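Local coordinates for iron-containing superoxide dismutase B2 (Trypanosoma brucei, PDB 3ESF), which probably protects the cell from superoxide by dismutating it to hydrogen peroxide and oxygen at an iron centre, at residues K94-E97 with A98-S102; T181-N184 with V185-W188. The protein carries 1 engineered substitution. All coordinates share one frame; numbering follows the deposited sequence.

Contact 1: residues K94-E97 with A98-S102; sequences KLAE and AIRAS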
loop_
_atom_site.group_PDB
_atom_site.type_symbol
_atom_site.label_atom_id
_atom_site.label_comp_id
_atom_site.label_asym_id
_atom_site.label_seq_id
_atom_site.Cartn_x
_atom_site.Cartn_y
_atom_site.Cartn_z
ATOM N N LYS A 94 -27.755 20.346 -8.219
ATOM C CA LYS A 94 -27.185 20.953 -7.007
ATOM C C LYS A 94 -25.715 20.693 -6.830
ATOM O O LYS A 94 -24.952 21.603 -6.485
ATOM C CB LYS A 94 -27.928 20.426 -5.785
ATOM C CG LYS A 94 -29.319 20.968 -5.667
ATOM C CD LYS A 94 -30.230 19.959 -4.995
ATOM C CE LYS A 94 -31.636 20.503 -4.871
ATOM N NZ LYS A 94 -31.721 21.471 -3.747
ATOM N N LEU A 95 -25.322 19.439 -7.029
ATOM C CA LEU A 95 -23.944 19.064 -6.911
ATOM C C LEU A 95 -23.028 19.724 -7.955
ATOM O O LEU A 95 -21.910 20.128 -7.631
ATOM C CB LEU A 95 -23.801 17.529 -6.950
ATOM C CG LEU A 95 -22.397 17.062 -6.633
ATOM C CD1 LEU A 95 -21.990 17.546 -5.235
ATOM C CD2 LEU A 95 -22.274 15.539 -6.784
ATOM N N ALA A 96 -23.509 19.832 -9.194
ATOM C CA ALA A 96 -22.724 20.387 -10.292
ATOM C C ALA A 96 -22.449 21.857 -10.040
ATOM O O ALA A 96 -21.344 22.337 -10.289
ATOM C CB ALA A 96 -23.454 20.201 -11.618
ATOM N N GLU A 97 -23.457 22.559 -9.532
ATOM C CA GLU A 97 -23.320 23.953 -9.163
ATOM C C GLU A 97 -22.361 24.130 -7.983
ATOM O O GLU A 97 -21.545 25.052 -7.975
ATOM C CB GLU A 97 -24.693 24.533 -8.831
ATOM C CG GLU A 97 -24.895 25.953 -9.304
ATOM C CD GLU A 97 -24.507 26.148 -10.766
ATOM O OE1 GLU A 97 -23.479 26.814 -11.008
ATOM O OE2 GLU A 97 -25.215 25.623 -11.663
ATOM N N ALA A 98 -22.467 23.242 -6.996
ATOM C CA ALA A 98 -21.617 23.295 -5.813
ATOM C C ALA A 98 -20.142 23.039 -6.179
ATOM O O ALA A 98 -19.251 23.653 -5.609
ATOM C CB ALA A 98 -22.103 22.317 -4.780
ATOM N N ILE A 99 -19.917 22.130 -7.127
ATOM C CA ILE A 99 -18.577 21.816 -7.629
ATOM C C ILE A 99 -17.984 23.086 -8.271
ATOM O O ILE A 99 -16.870 23.499 -7.933
ATOM C CB ILE A 99 -18.601 20.576 -8.574
ATOM C CG1 ILE A 99 -18.795 19.295 -7.731
ATOM C CG2 ILE A 99 -17.333 20.504 -9.471
ATOM C CD1 ILE A 99 -18.623 17.940 -8.486
ATOM N N ARG A 100 -18.744 23.735 -9.145
ATOM C CA ARG A 100 -18.327 25.030 -9.709
ATOM C C ARG A 100 -18.035 26.084 -8.646
ATOM O O ARG A 100 -17.004 26.762 -8.712
ATOM C CB ARG A 100 -19.350 25.547 -10.708
ATOM C CG ARG A 100 -19.298 24.826 -12.028
ATOM C CD ARG A 100 -20.226 25.494 -13.027
ATOM N NE ARG A 100 -21.617 25.079 -12.868
ATOM C CZ ARG A 100 -22.137 23.955 -13.358
ATOM N NH1 ARG A 100 -21.385 23.105 -14.048
ATOM N NH2 ARG A 100 -23.418 23.678 -13.159
ATOM N N ALA A 101 -18.912 26.189 -7.642
ATOM C CA ALA A 101 -18.757 27.194 -6.579
ATOM C C ALA A 101 -17.603 26.908 -5.602
ATOM O O ALA A 101 -17.193 27.801 -4.867
ATOM C CB ALA A 101 -20.100 27.441 -5.822
ATOM N N SER A 102 -17.091 25.672 -5.602
ATOM C CA SER A 102 -15.947 25.267 -4.782
ATOM C C SER A 102 -14.632 25.172 -5.554
ATOM O O SER A 102 -13.578 25.457 -4.992
ATOM C CB SER A 102 -16.204 23.914 -4.093
ATOM O OG SER A 102 -17.050 24.079 -2.989
#

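Contact 2: residues T181-N184 with V185-W188; sequences TFWN and VVNW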
loop_
_atom_site.group_PDB
_atom_site.type_symbol
_atom_site.label_atom_id
_atom_site.label_comp_id
_atom_site.label_asym_id
_atom_site.label_seq_id
_atom_site.Cartn_x
_atom_site.Cartn_y
_atom_site.Cartn_z
ATOM N N THR A 181 -10.467 5.006 -15.633
ATOM C CA THR A 181 -11.623 4.119 -15.477
ATOM C C THR A 181 -12.584 4.551 -14.345
ATOM O O THR A 181 -13.797 4.530 -14.542
ATOM C CB THR A 181 -11.149 2.658 -15.332
ATOM O OG1 THR A 181 -10.642 2.241 -16.609
ATOM C CG2 THR A 181 -12.279 1.742 -14.850
ATOM N N PHE A 182 -12.046 4.994 -13.202
ATOM C CA PHE A 182 -12.891 5.543 -12.127
ATOM C C PHE A 182 -13.803 6.680 -12.612
ATOM O O PHE A 182 -14.982 6.750 -12.251
ATOM C CB PHE A 182 -12.063 5.999 -10.901
ATOM C CG PHE A 182 -12.920 6.542 -9.772
ATOM C CD1 PHE A 182 -13.586 5.667 -8.911
ATOM C CD2 PHE A 182 -13.076 7.934 -9.597
ATOM C CE1 PHE A 182 -14.413 6.150 -7.893
ATOM C CE2 PHE A 182 -13.889 8.432 -8.592
ATOM C CZ PHE A 182 -14.572 7.550 -7.740
ATOM N N TRP A 183 -13.256 7.562 -13.441
ATOM C CA TRP A 183 -14.065 8.639 -14.062
ATOM C C TRP A 183 -15.179 8.152 -14.991
ATOM O O TRP A 183 -16.165 8.870 -15.239
ATOM C CB TRP A 183 -13.154 9.598 -14.799
ATOM C CG TRP A 183 -12.296 10.419 -13.891
ATOM C CD1 TRP A 183 -10.937 10.497 -13.906
ATOM C CD2 TRP A 183 -12.743 11.290 -12.844
ATOM N NE1 TRP A 183 -10.499 11.359 -12.928
ATOM C CE2 TRP A 183 -11.587 11.856 -12.254
ATOM C CE3 TRP A 183 -14.011 11.645 -12.344
ATOM C CZ2 TRP A 183 -11.652 12.781 -11.191
ATOM C CZ3 TRP A 183 -14.080 12.553 -11.276
ATOM C CH2 TRP A 183 -12.893 13.112 -10.710
ATOM N N ASN A 184 -15.034 6.929 -15.501
ATOM C CA ASN A 184 -16.093 6.339 -16.341
ATOM C C ASN A 184 -17.178 5.633 -15.542
ATOM O O ASN A 184 -18.200 5.279 -16.097
ATOM C CB ASN A 184 -15.502 5.378 -17.389
ATOM C CG ASN A 184 -14.741 6.104 -18.492
ATOM O OD1 ASN A 184 -15.141 7.196 -18.945
ATOM N ND2 ASN A 184 -13.650 5.495 -18.949
ATOM N N VAL A 185 -16.944 5.406 -14.248
ATOM C CA VAL A 185 -17.918 4.681 -13.397
ATOM C C VAL A 185 -18.401 5.535 -12.222
ATOM O O VAL A 185 -19.322 5.147 -11.505
ATOM C CB VAL A 185 -17.380 3.303 -12.872
ATOM C CG1 VAL A 185 -17.131 2.342 -14.046
ATOM C CG2 VAL A 185 -16.104 3.472 -11.994
ATOM N N VAL A 186 -17.786 6.701 -12.031
ATOM C CA VAL A 186 -18.148 7.565 -10.901
ATOM C C VAL A 186 -19.688 7.767 -10.827
ATOM O O VAL A 186 -20.337 8.128 -11.814
ATOM C CB VAL A 186 -17.359 8.915 -10.897
ATOM C CG1 VAL A 186 -17.654 9.742 -12.161
ATOM C CG2 VAL A 186 -17.650 9.720 -9.630
ATOM N N ASN A 187 -20.242 7.502 -9.649
ATOM C CA ASN A 187 -21.687 7.504 -9.423
ATOM C C ASN A 187 -22.164 8.851 -8.859
ATOM O O ASN A 187 -22.099 9.072 -7.645
ATOM C CB ASN A 187 -22.055 6.334 -8.487
ATOM C CG ASN A 187 -23.550 6.137 -8.329
ATOM O OD1 ASN A 187 -24.335 6.823 -8.947
ATOM N ND2 ASN A 187 -23.943 5.189 -7.492
ATOM N N TRP A 188 -22.646 9.728 -9.752
ATOM C CA TRP A 188 -23.149 11.058 -9.372
ATOM C C TRP A 188 -24.498 11.028 -8.632
ATOM O O TRP A 188 -24.827 11.977 -7.904
ATOM C CB TRP A 188 -23.202 12.010 -10.583
ATOM C CG TRP A 188 -21.859 12.211 -11.232
ATOM C CD1 TRP A 188 -21.503 11.855 -12.495
ATOM C CD2 TRP A 188 -20.675 12.777 -10.631
ATOM N NE1 TRP A 188 -20.183 12.175 -12.724
ATOM C CE2 TRP A 188 -19.661 12.753 -11.600
ATOM C CE3 TRP A 188 -20.382 13.304 -9.369
ATOM C CZ2 TRP A 188 -18.368 13.237 -11.348
ATOM C CZ3 TRP A 188 -19.101 13.804 -9.127
ATOM C CH2 TRP A 188 -18.114 13.754 -10.103
#

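Contact 1: residues K94-E97 with A98-S102
Glu97 and Arg100, one turn apart on the helix of residues 93-103, are joined by a salt bridge in which each carboxylate oxygen meets its own nitrogen. Arg100 NH2 bonds to Glu97 OE2 at 3.0 Å and Arg100 NE to Glu97 OE1 at 3.2 Å, a side-on grip that uses NE and one NH2 hydrogen. Both N-H bonds are nearly straight, and both oxygens lie in the guanidinium plane. The carboxylate does not share that plane: it is turned 56° from it, and its oxygens are approached from above their own plane. The bend of Arg100 at chi3 (-82°) folds the guanidinium back along the helix, over Ala96 O, which stands above the centre of one face. Ala96 CB lies 3.8 Å from Arg100 NH2.

Beneath this pair runs the backbone ladder of a regular alpha helix, four i to i+4 bonds from Ala98 N to Lys94 O through Ala101 N to Glu97 O, the last at 2.9 Å. The helix is amphipathic and belongs to the C-terminal alpha/beta domain of the iron/manganese superoxide dismutases; the ion pair occupies its exposed side.

Apolar contact belongs to the buried side, where Leu95 CG approaches Ile99 CD1 at 4.3 Å. With CG1 of Ile99 beside its backbone N (chi1 -74°), that branch also passes Leu95 O at 3.2 Å. Leu95 continues onto Ala191 and Phe195 of helix 188-196, whereas Ile99 rests on Leu137 of strand 137-143.

Contact 2: residues T181-N184 with V185-W188
Phe182 O receives two backbone N-H groups in the last turn of helix 175-185. Val185 N bonds to Phe182 O at 3.1 Å from well above the carbonyl plane, an i to i+3 closure; Val186 N lies nearer to Phe182 O, at 2.8 Å, but its N-H is bent to 123° and the bond is weak. Asn184 O is bonded by Lys18 NZ. The stretch is a helix-to-helix junction: Asn187 N-caps helix 188-196, its OD1 weakly bonded to the backbone N of Asp189 and His190.

Val186 sets its two methyls against the aromatic side chains. Val186 CG1, placed between backbone N and carbonyl carbon (chi1 61°), faces the indole edge at Trp183 CE3, 4.1 Å away. Val186 CG2 lies 4.1 Å from Phe182 CE2 and also stands over one face of the Trp188 indole, offset toward its rim. The two indoles meet through Trp183 CZ3 and Trp188 CZ2, at 4.3 Å. Phe182 also packs on Cys160, the residue before the iron ligand Asp161 in the chain.

With Trp183 NE1 bonded to Thr114 OG1 and Trp188 NE1 to Gly89 O, both indoles have satisfied polar edges and present apolar carbons to Val186, which would limit their turning.

Both contacts lie within the C-terminal domain, contact 1 closing well before contact 2 opens along the chain, and their centres are about 17 Å apart. The three-stranded antiparallel sheet links them: contact 1 rests on its outer strand 137-143, and contact 2 on the other outer strand, 154-161. They also touch directly, since Leu95 CD2 packs 3.9 Å from Trp188 CE3 and Ile99 CD1 lies close to the same indole. Trp188 begins helix 188-196, which also packs against contact 1. A peripheral helix is thereby connected to the turn nearer the metal, where the Phe182 side chain is about 12 Å from the iron.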